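Local coordinates for rhamnose ABC transporter, periplasmic rhamnose-binding protein (Kribbella flavida, PDB 4KVF) that probably binds rhamnose or a related carbohydrate and hands it to an ABC transporter for uptake into the cell, at residues A[281-286]-A[310-315]; A[62-67]-A[287-292]. All blocks are in the same frame, centred on the assembly; numbering follows the deposited sequence.

Contact 1 (A[281-286]-A[310-315])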
ATOM      1  N   PRO A 281      -3.663   5.822   2.110  1.00 27.90           N
ATOM      2  CA  PRO A 281      -2.606   5.701   3.118  1.00 30.57           C
ATOM      3  C   PRO A 281      -3.090   6.143   4.480  1.00 29.17           C
ATOM      4  O   PRO A 281      -2.602   5.632   5.483  1.00 27.24           O
ATOM      5  CB  PRO A 281      -1.525   6.674   2.619  1.00 36.32           C
ATOM      6  CG  PRO A 281      -1.823   6.863   1.173  1.00 37.96           C
ATOM      7  CD  PRO A 281      -3.313   6.793   1.064  1.00 31.57           C
ATOM      8  N   ALA A 282      -4.024   7.090   4.519  1.00 30.94           N
ATOM      9  CA  ALA A 282      -4.563   7.545   5.797  1.00 27.15           C
ATOM     10  C   ALA A 282      -5.192   6.388   6.567  1.00 33.22           C
ATOM     11  O   ALA A 282      -5.101   6.317   7.796  1.00 29.62           O
ATOM     12  CB  ALA A 282      -5.567   8.687   5.599  1.00 33.30           C
ATOM     13  N   ASP A 283      -5.820   5.463   5.849  1.00 26.14           N
ATOM     14  CA  ASP A 283      -6.446   4.321   6.512  1.00 25.86           C
ATOM     15  C   ASP A 283      -5.412   3.373   7.096  1.00 25.01           C
ATOM     16  O   ASP A 283      -5.695   2.656   8.056  1.00 24.23           O
ATOM     17  CB  ASP A 283      -7.365   3.544   5.558  1.00 29.57           C
ATOM     18  CG  ASP A 283      -8.608   4.323   5.170  1.00 30.93           C
ATOM     19  OD1 ASP A 283      -8.991   5.264   5.900  1.00 33.16           O
ATOM     20  OD2 ASP A 283      -9.221   3.978   4.132  1.00 39.81           O
ATOM     21  N   ILE A 284      -4.222   3.337   6.499  1.00 24.25           N
ATOM     22  CA  ILE A 284      -3.156   2.495   7.036  1.00 23.58           C
ATOM     23  C   ILE A 284      -2.760   2.983   8.438  1.00 25.82           C
ATOM     24  O   ILE A 284      -2.681   2.201   9.389  1.00 24.42           O
ATOM     25  CB  ILE A 284      -1.910   2.508   6.122  1.00 24.98           C
ATOM     26  CG1 ILE A 284      -2.277   2.062   4.703  1.00 26.87           C
ATOM     27  CG2 ILE A 284      -0.822   1.589   6.687  1.00 26.92           C
ATOM     28  CD1 ILE A 284      -1.119   2.206   3.728  1.00 28.11           C
ATOM     29  N   GLY A 285      -2.533   4.282   8.565  1.00 25.80           N
ATOM     30  CA  GLY A 285      -2.149   4.857   9.840  1.00 25.88           C
ATOM     31  C   GLY A 285      -3.272   4.771  10.852  1.00 28.00           C
ATOM     32  O   GLY A 285      -3.053   4.527  12.040  1.00 23.50           O
ATOM     33  N   TYR A 286      -4.494   4.991  10.372  1.00 22.53           N
ATOM     34  CA  TYR A 286      -5.691   4.907  11.214  1.00 24.83           C
ATOM     35  C   TYR A 286      -5.863   3.483  11.748  1.00 26.57           C
ATOM     36  O   TYR A 286      -6.049   3.271  12.949  1.00 23.86           O
ATOM     37  CB  TYR A 286      -6.908   5.369  10.395  1.00 23.97           C
ATOM     38  CG  TYR A 286      -8.221   5.437  11.131  1.00 23.44           C
ATOM     39  CD1 TYR A 286      -8.951   4.282  11.392  1.00 25.04           C
ATOM     40  CD2 TYR A 286      -8.755   6.655  11.520  1.00 28.73           C
ATOM     41  CE1 TYR A 286     -10.172   4.345  12.049  1.00 24.19           C
ATOM     42  CE2 TYR A 286      -9.971   6.723  12.185  1.00 31.64           C
ATOM     43  CZ  TYR A 286     -10.673   5.562  12.439  1.00 26.33           C
ATOM     44  OH  TYR A 286     -11.888   5.624  13.096  1.00 29.77           O
ATOM     45  N   ALA A 310     -12.036  -1.362  14.573  1.00 29.06           N
ATOM     46  CA  ALA A 310     -11.128  -0.278  14.208  1.00 25.37           C
ATOM     47  C   ALA A 310     -11.880   0.955  13.740  1.00 21.52           C
ATOM     48  O   ALA A 310     -11.694   1.409  12.618  1.00 28.06           O
ATOM     49  CB  ALA A 310     -10.143  -0.742  13.131  1.00 26.94           C
ATOM     50  N   GLY A 311     -12.726   1.497  14.610  1.00 22.98           N
ATOM     51  CA  GLY A 311     -13.449   2.720  14.311  1.00 26.48           C
ATOM     52  C   GLY A 311     -14.226   2.665  13.008  1.00 31.85           C
ATOM     53  O   GLY A 311     -14.957   1.705  12.744  1.00 32.88           O
ATOM     54  N   LYS A 312     -14.036   3.690  12.182  1.00 30.56           N
ATOM     55  CA  LYS A 312     -14.770   3.872  10.930  1.00 30.97           C
ATOM     56  C   LYS A 312     -14.490   2.747   9.942  1.00 29.63           C
ATOM     57  O   LYS A 312     -15.233   2.573   8.978  1.00 32.49           O
ATOM     58  CB  LYS A 312     -14.386   5.211  10.277  1.00 29.71           C
ATOM     59  CG  LYS A 312     -13.010   5.189   9.601  1.00 28.48           C
ATOM     60  CD  LYS A 312     -12.581   6.591   9.152  1.00 35.72           C
ATOM     61  CE  LYS A 312     -11.206   6.534   8.488  1.00 37.65           C
ATOM     62  NZ  LYS A 312     -10.755   7.892   8.067  1.00 48.22           N
ATOM     63  N   LEU A 313     -13.409   2.005  10.160  1.00 24.20           N
ATOM     64  CA  LEU A 313     -13.016   0.947   9.223  1.00 22.86           C
ATOM     65  C   LEU A 313     -13.742  -0.384   9.472  1.00 28.57           C
ATOM     66  O   LEU A 313     -13.632  -1.306   8.665  1.00 27.85           O
ATOM     67  CB  LEU A 313     -11.508   0.711   9.257  1.00 24.08           C
ATOM     68  CG  LEU A 313     -10.669   1.922   8.867  1.00 28.34           C
ATOM     69  CD1 LEU A 313      -9.194   1.533   8.933  1.00 27.23           C
ATOM     70  CD2 LEU A 313     -11.047   2.398   7.476  1.00 30.75           C
ATOM     71  N   GLY A 314     -14.465  -0.477  10.584  1.00 29.15           N
ATOM     72  CA  GLY A 314     -15.234  -1.672  10.900  1.00 28.52           C
ATOM     73  C   GLY A 314     -14.412  -2.726  11.619  1.00 31.94           C
ATOM     74  O   GLY A 314     -13.433  -2.423  12.298  1.00 34.26           O
ATOM     75  N   GLU A 315     -14.806  -3.984  11.461  1.00 26.24           N
ATOM     76  CA  GLU A 315     -14.184  -5.092  12.187  1.00 25.07           C
ATOM     77  C   GLU A 315     -13.075  -5.767  11.386  1.00 25.75           C
ATOM     78  O   GLU A 315     -13.183  -5.967  10.168  1.00 28.70           O
ATOM     79  CB  GLU A 315     -15.242  -6.140  12.575  1.00 32.74           C
ATOM     80  CG  GLU A 315     -14.732  -7.216  13.542  1.00 31.96           C
ATOM     81  CD  GLU A 315     -15.815  -8.229  13.909  1.00 42.55           C
ATOM     82  OE1 GLU A 315     -16.503  -8.736  12.991  1.00 45.82           O
ATOM     83  OE2 GLU A 315     -15.990  -8.499  15.117  1.00 45.42           O
TER
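Tyr286 reaches from helix 281-296 into the turn between strands 307-309 and 315-317, and its hydroxyl and ring touch all four residues from Ala310 to Leu313. The setting is one lobe of a two-lobed periplasmic-binding-protein fold, where this turn packs against a helix that itself lies on the six-stranded parallel sheet. The polar link is the backbone amide of Lys312, which donates to Tyr286 OH over 3.0 Å; at 174° the bond is almost straight. The same oxygen also has a weak hydrogen bond with Glu67, so two polar partners meet at the phenol. A phenylalanine in place of Tyr286 would still offer Lys312 a ring face but would probably leave the Lys312 amide without its acceptor and Glu67 without one of its hydroxyl partners. CG of Tyr286 stands anti to the backbone N (chi1 -176°), which carries the ring out toward the turn. Lys312, extended beyond CG, runs across one face of that ring: its CE sits over the centre, 3.9 Å from the centroid, as a CH-pi contact. Its NZ, 4.6 Å from the centroid and 27° off the normal, makes an off-centre cation-pi interaction. NZ also forms a long salt bridge with Asp283 OD1 at 3.8 Å, so the ammonium, though within reach of both a carboxylate and a pi face, is gripped loosely by each. Inside the turn, Ala310 O accepts the amide of Leu313 at 3.1 Å while lying in plane at the edge of the Tyr286 ring, and Gly311 O accepts the amide of Gly314. Leu313 supplies the apolar part: CD2 packs beside the Asp283 carboxylate, and CD1 comes to 3.7 Å from Tyr286 CD1, approaching the ring obliquely.

Contact 2 (A[62-67]-A[287-292])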
ATOM      1  N   LYS A  62      -2.942  10.072  13.393  1.00 29.55           N
ATOM      2  CA  LYS A  62      -3.248  11.186  14.282  1.00 30.55           C
ATOM      3  C   LYS A  62      -4.753  11.292  14.545  1.00 26.71           C
ATOM      4  O   LYS A  62      -5.182  11.592  15.667  1.00 30.68           O
ATOM      5  CB  LYS A  62      -2.704  12.491  13.700  1.00 33.22           C
ATOM      6  CG  LYS A  62      -2.819  13.700  14.604  1.00 36.27           C
ATOM      7  CD  LYS A  62      -1.887  14.797  14.094  1.00 42.26           C
ATOM      8  CE  LYS A  62      -2.375  16.188  14.434  1.00 52.77           C
ATOM      9  NZ  LYS A  62      -2.482  16.425  15.890  1.00 59.89           N
ATOM     10  N   VAL A  63      -5.557  11.039  13.520  1.00 27.93           N
ATOM     11  CA  VAL A  63      -7.008  11.099  13.683  1.00 28.61           C
ATOM     12  C   VAL A  63      -7.505   9.999  14.623  1.00 27.77           C
ATOM     13  O   VAL A  63      -8.297  10.269  15.547  1.00 32.42           O
ATOM     14  CB  VAL A  63      -7.755  10.983  12.331  1.00 37.28           C
ATOM     15  CG1 VAL A  63      -9.242  10.754  12.563  1.00 35.09           C
ATOM     16  CG2 VAL A  63      -7.544  12.233  11.505  1.00 32.74           C
ATOM     17  N   ALA A  64      -7.055   8.769  14.372  1.00 28.96           N
ATOM     18  CA  ALA A  64      -7.445   7.614  15.181  1.00 31.18           C
ATOM     19  C   ALA A  64      -7.022   7.786  16.638  1.00 32.75           C
ATOM     20  O   ALA A  64      -7.777   7.485  17.562  1.00 33.61           O
ATOM     21  CB  ALA A  64      -6.834   6.339  14.608  1.00 29.76           C
ATOM     22  N   VAL A  65      -5.805   8.272  16.842  1.00 28.33           N
ATOM     23  CA  VAL A  65      -5.296   8.481  18.195  1.00 29.47           C
ATOM     24  C   VAL A  65      -6.158   9.497  18.945  1.00 33.12           C
ATOM     25  O   VAL A  65      -6.490   9.308  20.121  1.00 30.82           O
ATOM     26  CB  VAL A  65      -3.786   8.865  18.176  1.00 25.53           C
ATOM     27  CG1 VAL A  65      -3.323   9.296  19.553  1.00 28.59           C
ATOM     28  CG2 VAL A  65      -2.975   7.672  17.710  1.00 26.68           C
ATOM     29  N   GLY A  66      -6.569  10.556  18.254  1.00 31.86           N
ATOM     30  CA  GLY A  66      -7.447  11.542  18.859  1.00 37.79           C
ATOM     31  C   GLY A  66      -8.794  10.936  19.209  1.00 34.46           C
ATOM     32  O   GLY A  66      -9.406  11.284  20.218  1.00 36.12           O
ATOM     33  N   GLU A  67      -9.271  10.028  18.368  1.00 36.07           N
ATOM     34  CA  GLU A  67     -10.558   9.385  18.613  1.00 39.31           C
ATOM     35  C   GLU A  67     -10.577   8.559  19.901  1.00 32.30           C
ATOM     36  O   GLU A  67     -11.573   8.561  20.632  1.00 37.44           O
ATOM     37  CB  GLU A  67     -10.974   8.529  17.413  1.00 33.03           C
ATOM     38  CG  GLU A  67     -11.364   9.352  16.198  1.00 34.85           C
ATOM     39  CD  GLU A  67     -11.798   8.495  15.030  1.00 35.07           C
ATOM     40  OE1 GLU A  67     -11.559   7.270  15.075  1.00 33.51           O
ATOM     41  OE2 GLU A  67     -12.388   9.046  14.075  1.00 39.77           O
ATOM     42  N   LEU A 287      -5.786   2.495  10.861  1.00 20.34           N
ATOM     43  CA  LEU A 287      -5.907   1.117  11.286  1.00 21.99           C
ATOM     44  C   LEU A 287      -4.789   0.735  12.251  1.00 25.14           C
ATOM     45  O   LEU A 287      -5.030   0.037  13.227  1.00 22.25           O
ATOM     46  CB  LEU A 287      -5.932   0.177  10.074  1.00 24.68           C
ATOM     47  CG  LEU A 287      -5.981  -1.326  10.369  1.00 24.06           C
ATOM     48  CD1 LEU A 287      -7.128  -1.680  11.317  1.00 24.85           C
ATOM     49  CD2 LEU A 287      -6.107  -2.117   9.064  1.00 22.63           C
ATOM     50  N   ALA A 288      -3.570   1.200  11.982  1.00 23.47           N
ATOM     51  CA  ALA A 288      -2.441   0.870  12.850  1.00 23.84           C
ATOM     52  C   ALA A 288      -2.669   1.339  14.294  1.00 25.52           C
ATOM     53  O   ALA A 288      -2.350   0.616  15.241  1.00 23.01           O
ATOM     54  CB  ALA A 288      -1.139   1.451  12.293  1.00 22.67           C
ATOM     55  N   ALA A 289      -3.238   2.533  14.462  1.00 21.14           N
ATOM     56  CA  ALA A 289      -3.521   3.046  15.802  1.00 25.85           C
ATOM     57  C   ALA A 289      -4.526   2.165  16.549  1.00 24.39           C
ATOM     58  O   ALA A 289      -4.346   1.846  17.726  1.00 24.64           O
ATOM     59  CB  ALA A 289      -4.018   4.477  15.735  1.00 26.15           C
ATOM     60  N   TYR A 290      -5.591   1.750  15.873  1.00 23.78           N
ATOM     61  CA  TYR A 290      -6.574   0.896  16.532  1.00 26.70           C
ATOM     62  C   TYR A 290      -6.018  -0.485  16.862  1.00 25.81           C
ATOM     63  O   TYR A 290      -6.330  -1.047  17.904  1.00 24.09           O
ATOM     64  CB  TYR A 290      -7.878   0.800  15.714  1.00 24.81           C
ATOM     65  CG  TYR A 290      -8.823   1.952  15.988  1.00 24.40           C
ATOM     66  CD1 TYR A 290      -9.714   1.905  17.057  1.00 25.62           C
ATOM     67  CD2 TYR A 290      -8.822   3.090  15.188  1.00 24.81           C
ATOM     68  CE1 TYR A 290     -10.574   2.963  17.324  1.00 27.39           C
ATOM     69  CE2 TYR A 290      -9.678   4.156  15.457  1.00 28.02           C
ATOM     70  CZ  TYR A 290     -10.553   4.083  16.521  1.00 29.11           C
ATOM     71  OH  TYR A 290     -11.401   5.140  16.785  1.00 30.20           O
ATOM     72  N   ALA A 291      -5.198  -1.036  15.971  1.00 21.81           N
ATOM     73  CA  ALA A 291      -4.602  -2.341  16.217  1.00 23.03           C
ATOM     74  C   ALA A 291      -3.672  -2.266  17.431  1.00 22.87           C
ATOM     75  O   ALA A 291      -3.700  -3.127  18.321  1.00 24.29           O
ATOM     76  CB  ALA A 291      -3.814  -2.790  14.984  1.00 22.71           C
ATOM     77  N   GLY A 292      -2.862  -1.218  17.456  1.00 24.27           N
ATOM     78  CA  GLY A 292      -1.920  -1.005  18.545  1.00 24.09           C
ATOM     79  C   GLY A 292      -2.659  -0.830  19.862  1.00 26.68           C
ATOM     80  O   GLY A 292      -2.281  -1.392  20.891  1.00 25.32           O
TER
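Ala64 and Ala289 meet methyl to methyl, CB to CB at 3.6 Å, where helix 52-67 packs beside helix 281-296 on the six-stranded parallel sheet of one lobe. Helix 52-67 is the connection of the beta-alpha-beta crossover from strand 41-45 to strand 71-74. The small side chains bring the CA atoms of Ala64 and Ala289 to 6.1 Å; the axes of the two short segments approach to 8.2 Å, at 39° between their directions. Val65 widens the apolar patch with CG2 against Ala289 CB, and the Ala64 methyl also touches Tyr290 CE2 at 3.7 Å, obliquely to the ring. On the exposed side, Glu67 stretches out beyond CG and crosses Tyr290 at about a right angle, the carboxylate plane turned 66° from the ring. Tyr290 OH donates to Glu67 OE1 over 2.7 Å, arriving on the anti side, 21° out of the carboxylate plane.

In the next shell, Val65 rests on Ile42 and Tyr72, and Ala289 on Tyr44, which seats both helices on the sheet. Tyr290 packs on Ile68 and Ala310, while its ring meets that of Tyr286 with the planes at about 35°.

Contacts 1 and 2 share helix 281-296, use successive parts of it, and have centres about 8 Å apart. They join directly where Tyr286 OH of contact 1 lies 2.6 Å from Glu67 OE1 of contact 2, a probable though weak hydrogen bond; that carboxylate oxygen therefore serves tyrosines from both contacts. Packing adds further joints: Ala310 CB touches Leu287 CD1 at 3.6 Å, and Tyr286 O lies 3.6 Å from Ala64 CB. Helix 281-296 is thus flanked by the turn at 310-315 and by helix 52-67. Both contacts are packing within one lobe, contact 2 buried and contact 1 partly open to solvent.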